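ABC transporter ATP-binding/permease protein Rv1747 (Mycobacterium tuberculosis, PDB 6CCD) takes part in ATP-driven transport of an unknown substrate across the membrane, this fragment being its first FHA domain, a phosphothreonine-binding module of the regulatory region. Local coordinates at residues A6-E18 against N91-R103. Numbering follows the deposited sequence. Where two conformers were deposited one is given.
Sequences APPVLTVRYEGSE and NPDGPALDFEVGR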
loop_
_atom_site.group_PDB
_atom_site.type_symbol
_atom_site.label_atom_id
_atom_site.label_comp_id
_atom_site.label_asym_id
_atom_site.label_seq_id
_atom_site.Cartn_x
_atom_site.Cartn_y
_atom_site.Cartn_z
ATOM N N ALA A 6 -20.746 -0.752 -5.313
ATOM C CA ALA A 6 -20.961 -0.575 -3.882
ATOM C C ALA A 6 -19.655 -0.381 -3.098
ATOM O O ALA A 6 -19.551 0.577 -2.336
ATOM C CB ALA A 6 -21.759 -1.761 -3.313
ATOM N N PRO A 7 -18.660 -1.286 -3.252
ATOM C CA PRO A 7 -17.471 -1.015 -2.436
ATOM C C PRO A 7 -16.759 0.235 -2.933
ATOM O O PRO A 7 -16.704 0.475 -4.135
ATOM C CB PRO A 7 -16.596 -2.262 -2.634
ATOM C CG PRO A 7 -17.471 -3.261 -3.338
ATOM C CD PRO A 7 -18.446 -2.448 -4.127
ATOM N N PRO A 8 -16.236 1.041 -2.009
ATOM C CA PRO A 8 -15.542 2.272 -2.385
ATOM C C PRO A 8 -14.237 1.943 -3.085
ATOM O O PRO A 8 -13.670 0.875 -2.860
ATOM C CB PRO A 8 -15.290 2.953 -1.049
ATOM C CG PRO A 8 -15.179 1.781 -0.072
ATOM C CD PRO A 8 -16.177 0.774 -0.562
ATOM N N VAL A 9 -13.781 2.842 -3.943
ATOM C CA VAL A 9 -12.484 2.684 -4.579
ATOM C C VAL A 9 -11.385 3.096 -3.602
ATOM O O VAL A 9 -11.639 3.790 -2.612
ATOM C CB VAL A 9 -12.377 3.535 -5.869
ATOM C CG1 VAL A 9 -13.405 3.073 -6.892
ATOM C CG2 VAL A 9 -12.559 5.012 -5.544
ATOM N N LEU A 10 -10.164 2.665 -3.889
ATOM C CA LEU A 10 -9.008 3.056 -3.103
ATOM C C LEU A 10 -8.053 3.867 -3.955
ATOM O O LEU A 10 -7.604 3.406 -5.005
ATOM C CB LEU A 10 -8.283 1.826 -2.553
ATOM C CG LEU A 10 -7.009 2.159 -1.782
ATOM C CD1 LEU A 10 -7.331 2.807 -0.441
ATOM C CD2 LEU A 10 -6.149 0.907 -1.623
ATOM N N THR A 11 -7.760 5.081 -3.510
ATOM C CA THR A 11 -6.761 5.910 -4.159
ATOM C C THR A 11 -5.465 5.809 -3.382
ATOM O O THR A 11 -5.457 5.899 -2.150
ATOM C CB THR A 11 -7.226 7.374 -4.251
ATOM O OG1 THR A 11 -8.359 7.434 -5.120
ATOM C CG2 THR A 11 -6.115 8.270 -4.810
ATOM N N VAL A 12 -4.387 5.574 -4.111
ATOM C CA VAL A 12 -3.050 5.495 -3.547
ATOM C C VAL A 12 -2.211 6.641 -4.088
ATOM O O VAL A 12 -2.001 6.744 -5.296
ATOM C CB VAL A 12 -2.358 4.161 -3.894
ATOM C CG1 VAL A 12 -0.975 4.083 -3.213
ATOM C CG2 VAL A 12 -3.258 2.968 -3.517
ATOM N N ARG A 13 -1.721 7.484 -3.187
ATOM C CA ARG A 13 -0.864 8.601 -3.545
ATOM C C ARG A 13 0.568 8.344 -3.102
ATOM O O ARG A 13 0.838 8.166 -1.910
ATOM C CB ARG A 13 -1.382 9.893 -2.915
ATOM C CG ARG A 13 -0.798 11.158 -3.518
ATOM C CD ARG A 13 -1.666 12.368 -3.181
ATOM N NE ARG A 13 -3.069 12.129 -3.522
ATOM C CZ ARG A 13 -4.026 11.892 -2.629
ATOM N NH1 ARG A 13 -3.738 11.868 -1.333
ATOM N NH2 ARG A 13 -5.271 11.680 -3.034
ATOM N N TYR A 14 1.475 8.318 -4.068
ATOM C CA TYR A 14 2.886 8.106 -3.793
ATOM C C TYR A 14 3.747 9.087 -4.565
ATOM O O TYR A 14 3.640 9.158 -5.785
ATOM C CB TYR A 14 3.323 6.688 -4.156
ATOM C CG TYR A 14 4.828 6.594 -4.231
ATOM C CD1 TYR A 14 5.593 6.678 -3.075
ATOM C CD2 TYR A 14 5.485 6.461 -5.448
ATOM C CE1 TYR A 14 6.961 6.614 -3.119
ATOM C CE2 TYR A 14 6.868 6.399 -5.502
ATOM C CZ TYR A 14 7.596 6.479 -4.327
ATOM O OH TYR A 14 8.963 6.427 -4.337
ATOM N N GLU A 15 4.609 9.813 -3.853
ATOM C CA GLU A 15 5.599 10.706 -4.479
ATOM C C GLU A 15 5.140 11.410 -5.751
ATOM O O GLU A 15 5.758 11.274 -6.807
ATOM C CB GLU A 15 6.870 9.925 -4.789
ATOM C CG GLU A 15 7.783 9.783 -3.584
ATOM C CD GLU A 15 8.066 11.113 -2.919
ATOM O OE1 GLU A 15 8.586 12.026 -3.600
ATOM O OE2 GLU A 15 7.749 11.246 -1.720
ATOM N N GLY A 16 4.038 12.138 -5.656
ATOM C CA GLY A 16 3.554 12.884 -6.797
ATOM C C GLY A 16 2.743 12.084 -7.798
ATOM O O GLY A 16 2.294 12.644 -8.798
ATOM N N SER A 17 2.553 10.786 -7.550
ATOM C CA SER A 17 1.685 9.964 -8.410
ATOM C C SER A 17 0.394 9.582 -7.708
ATOM O O SER A 17 0.344 9.520 -6.480
ATOM C CB SER A 17 2.402 8.690 -8.860
ATOM O OG SER A 17 3.481 9.007 -9.707
ATOM N N GLU A 18 -0.654 9.343 -8.497
ATOM C CA GLU A 18 -1.908 8.798 -7.973
ATOM C C GLU A 18 -2.394 7.661 -8.851
ATOM O O GLU A 18 -2.284 7.717 -10.086
ATOM C CB GLU A 18 -3.004 9.866 -7.894
ATOM C CG GLU A 18 -3.055 10.644 -6.610
ATOM C CD GLU A 18 -4.401 11.317 -6.390
ATOM O OE1 GLU A 18 -5.379 10.961 -7.085
ATOM O OE2 GLU A 18 -4.483 12.205 -5.521
ATOM N N ASN A 91 10.971 1.153 5.999
ATOM C CA ASN A 91 11.523 1.753 7.214
ATOM C C ASN A 91 10.506 2.762 7.715
ATOM O O ASN A 91 9.630 3.152 6.952
ATOM C CB ASN A 91 12.872 2.446 6.939
ATOM C CG ASN A 91 14.063 1.638 7.445
ATOM O OD1 ASN A 91 13.920 0.750 8.290
ATOM N ND2 ASN A 91 15.243 1.946 6.923
ATOM N N PRO A 92 10.622 3.208 8.983
ATOM C CA PRO A 92 9.705 4.247 9.468
ATOM C C PRO A 92 9.782 5.535 8.639
ATOM O O PRO A 92 8.795 6.269 8.548
ATOM C CB PRO A 92 10.183 4.498 10.909
ATOM C CG PRO A 92 11.580 3.973 10.953
ATOM C CD PRO A 92 11.557 2.777 10.037
ATOM N N ASP A 93 10.944 5.813 8.062
ATOM C CA ASP A 93 11.089 6.973 7.187
ATOM C C ASP A 93 11.312 6.571 5.733
ATOM O O ASP A 93 11.874 7.343 4.955
ATOM C CB ASP A 93 12.251 7.853 7.643
ATOM C CG ASP A 93 13.571 7.127 7.609
ATOM O OD1 ASP A 93 13.562 5.875 7.527
ATOM O OD2 ASP A 93 14.620 7.808 7.680
ATOM N N GLY A 94 10.890 5.365 5.364
ATOM C CA GLY A 94 10.989 4.934 3.982
ATOM C C GLY A 94 9.886 5.581 3.164
ATOM O O GLY A 94 9.151 6.414 3.685
ATOM N N PRO A 95 9.778 5.212 1.875
ATOM C CA PRO A 95 8.753 5.768 0.976
ATOM C C PRO A 95 7.366 5.776 1.622
ATOM O O PRO A 95 6.948 4.786 2.242
ATOM C CB PRO A 95 8.809 4.828 -0.227
ATOM C CG PRO A 95 10.256 4.404 -0.276
ATOM C CD PRO A 95 10.671 4.267 1.178
ATOM N N ALA A 96 6.676 6.905 1.515
ATOM C CA ALA A 96 5.375 7.055 2.150
ATOM C C ALA A 96 4.256 6.784 1.147
ATOM O O ALA A 96 4.335 7.206 -0.012
ATOM C CB ALA A 96 5.232 8.463 2.741
ATOM N N LEU A 97 3.229 6.068 1.589
ATOM C CA LEU A 97 2.017 5.874 0.796
ATOM C C LEU A 97 0.827 6.519 1.510
ATOM O O LEU A 97 0.614 6.291 2.694
ATOM C CB LEU A 97 1.736 4.379 0.572
ATOM C CG LEU A 97 2.861 3.528 -0.004
ATOM C CD1 LEU A 97 2.458 2.055 0.060
ATOM C CD2 LEU A 97 3.214 3.946 -1.428
ATOM N N ASP A 98 0.065 7.325 0.786
ATOM C CA ASP A 98 -1.151 7.916 1.317
ATOM C C ASP A 98 -2.352 7.204 0.718
ATOM O O ASP A 98 -2.486 7.137 -0.501
ATOM C CB ASP A 98 -1.222 9.412 1.004
ATOM C CG ASP A 98 -0.273 10.228 1.849
ATOM O OD1 ASP A 98 -0.169 9.934 3.056
ATOM O OD2 ASP A 98 0.366 11.161 1.314
ATOM N N PHE A 99 -3.218 6.676 1.576
ATOM C CA PHE A 99 -4.405 5.962 1.119
ATOM C C PHE A 99 -5.640 6.817 1.312
ATOM O O PHE A 99 -5.783 7.487 2.332
ATOM C CB PHE A 99 -4.587 4.645 1.876
ATOM C CG PHE A 99 -3.463 3.675 1.702
ATOM C CD1 PHE A 99 -3.108 3.229 0.443
ATOM C CD2 PHE A 99 -2.784 3.177 2.801
ATOM C CE1 PHE A 99 -2.086 2.324 0.277
ATOM C CE2 PHE A 99 -1.769 2.267 2.641
ATOM C CZ PHE A 99 -1.414 1.841 1.381
ATOM N N GLU A 100 -6.548 6.792 0.347
ATOM C CA GLU A 100 -7.810 7.487 0.550
ATOM C C GLU A 100 -8.945 6.644 -0.005
ATOM O O GLU A 100 -8.859 6.131 -1.113
ATOM C CB GLU A 100 -7.756 8.873 -0.090
ATOM C CG GLU A 100 -9.075 9.426 -0.569
ATOM C CD GLU A 100 -8.901 10.787 -1.223
ATOM O OE1 GLU A 100 -8.189 11.626 -0.629
ATOM O OE2 GLU A 100 -9.466 11.017 -2.320
ATOM N N VAL A 101 -9.989 6.467 0.795
ATOM C CA VAL A 101 -11.101 5.606 0.418
ATOM C C VAL A 101 -12.276 6.426 -0.092
ATOM O O VAL A 101 -12.711 7.357 0.584
ATOM C CB VAL A 101 -11.584 4.761 1.603
ATOM C CG1 VAL A 101 -12.717 3.866 1.168
ATOM C CG2 VAL A 101 -10.438 3.935 2.182
ATOM N N GLY A 102 -12.799 6.079 -1.267
ATOM C CA GLY A 102 -13.966 6.763 -1.800
ATOM C C GLY A 102 -13.588 7.919 -2.709
ATOM O O GLY A 102 -12.418 8.275 -2.810
ATOM N N ARG A 103 -14.574 8.514 -3.374
ATOM C CA ARG A 103 -14.291 9.545 -4.372
ATOM C C ARG A 103 -14.215 10.939 -3.750
ATOM O O ARG A 103 -15.180 11.417 -3.152
ATOM C CB ARG A 103 -15.346 9.520 -5.488
ATOM C CG ARG A 103 -15.189 8.366 -6.490
ATOM C CD ARG A 103 -16.408 8.253 -7.405
ATOM N NE ARG A 103 -17.573 7.718 -6.699
ATOM C CZ ARG A 103 -18.704 8.390 -6.493
ATOM N NH1 ARG A 103 -18.831 9.633 -6.944
ATOM N NH2 ARG A 103 -19.713 7.820 -5.840
HETATM O O HOH W 1 2.113 10.646 -0.940
HETATM O O HOH W 2 4.913 9.598 -1.110
HETATM O O HOH W 3 8.124 9.247 0.227
#
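R13 and D98 form a hydrogen-bonded pair between antiparallel strands 10-14 and 96-101. R13 N gives a nearly straight bond to D98 O (2.8 Å, 176° at the hydrogen), and D98 N returns one to R13 O. T11 and E100 pair in the same way. One further bond, from G102 N to V9 O, continues the pairing past the strand ends.

The R13 side chain lies on the face shared with T11, D98 and E100. Its CB touches D98 O (3.8 Å) and rests 4.0 Å from D98 CB. CG stands anti to the backbone N (chi1 -164°), then a bend at chi3 (-52°) brings the guanidinium between E18 and E100 on neighbouring strands. NE sits beside E18 OE2 in a salt bridge too short to trust, and R13 has a second conformer. NH2 also bonds E18 OE2, from above the carboxylate plane. At the guanidinium edge, NH2 makes a long salt bridge to E100 OE1 (3.8 Å), so E100 is gripped only loosely. A water joins R13 O to D98 OD2.

The other face is apolar. V12 CG2 lies at the edge of the F99 ring, 4.0 Å from CD1. L10 CD1 packs on F99 CB. P8 CG presses tightly on V101 CG1 (3.5 Å). Near the turn, Y14 CB touches L97 CD2, and A96 O lies in the plane of the Y14 ring at its edge, 3.4 Å from Y14 CD1.

This pairing brings together the two terminal strands of the FHA beta sandwich. Strand 10-14 lies between 17-21 and 96-101, and strand 84-89 follows on the far side of 96-101. The apolar face meets the second sheet: V12 and L97 touch strand 49-54, while L10 and F99 reach W58 and A60 of strand 57-62.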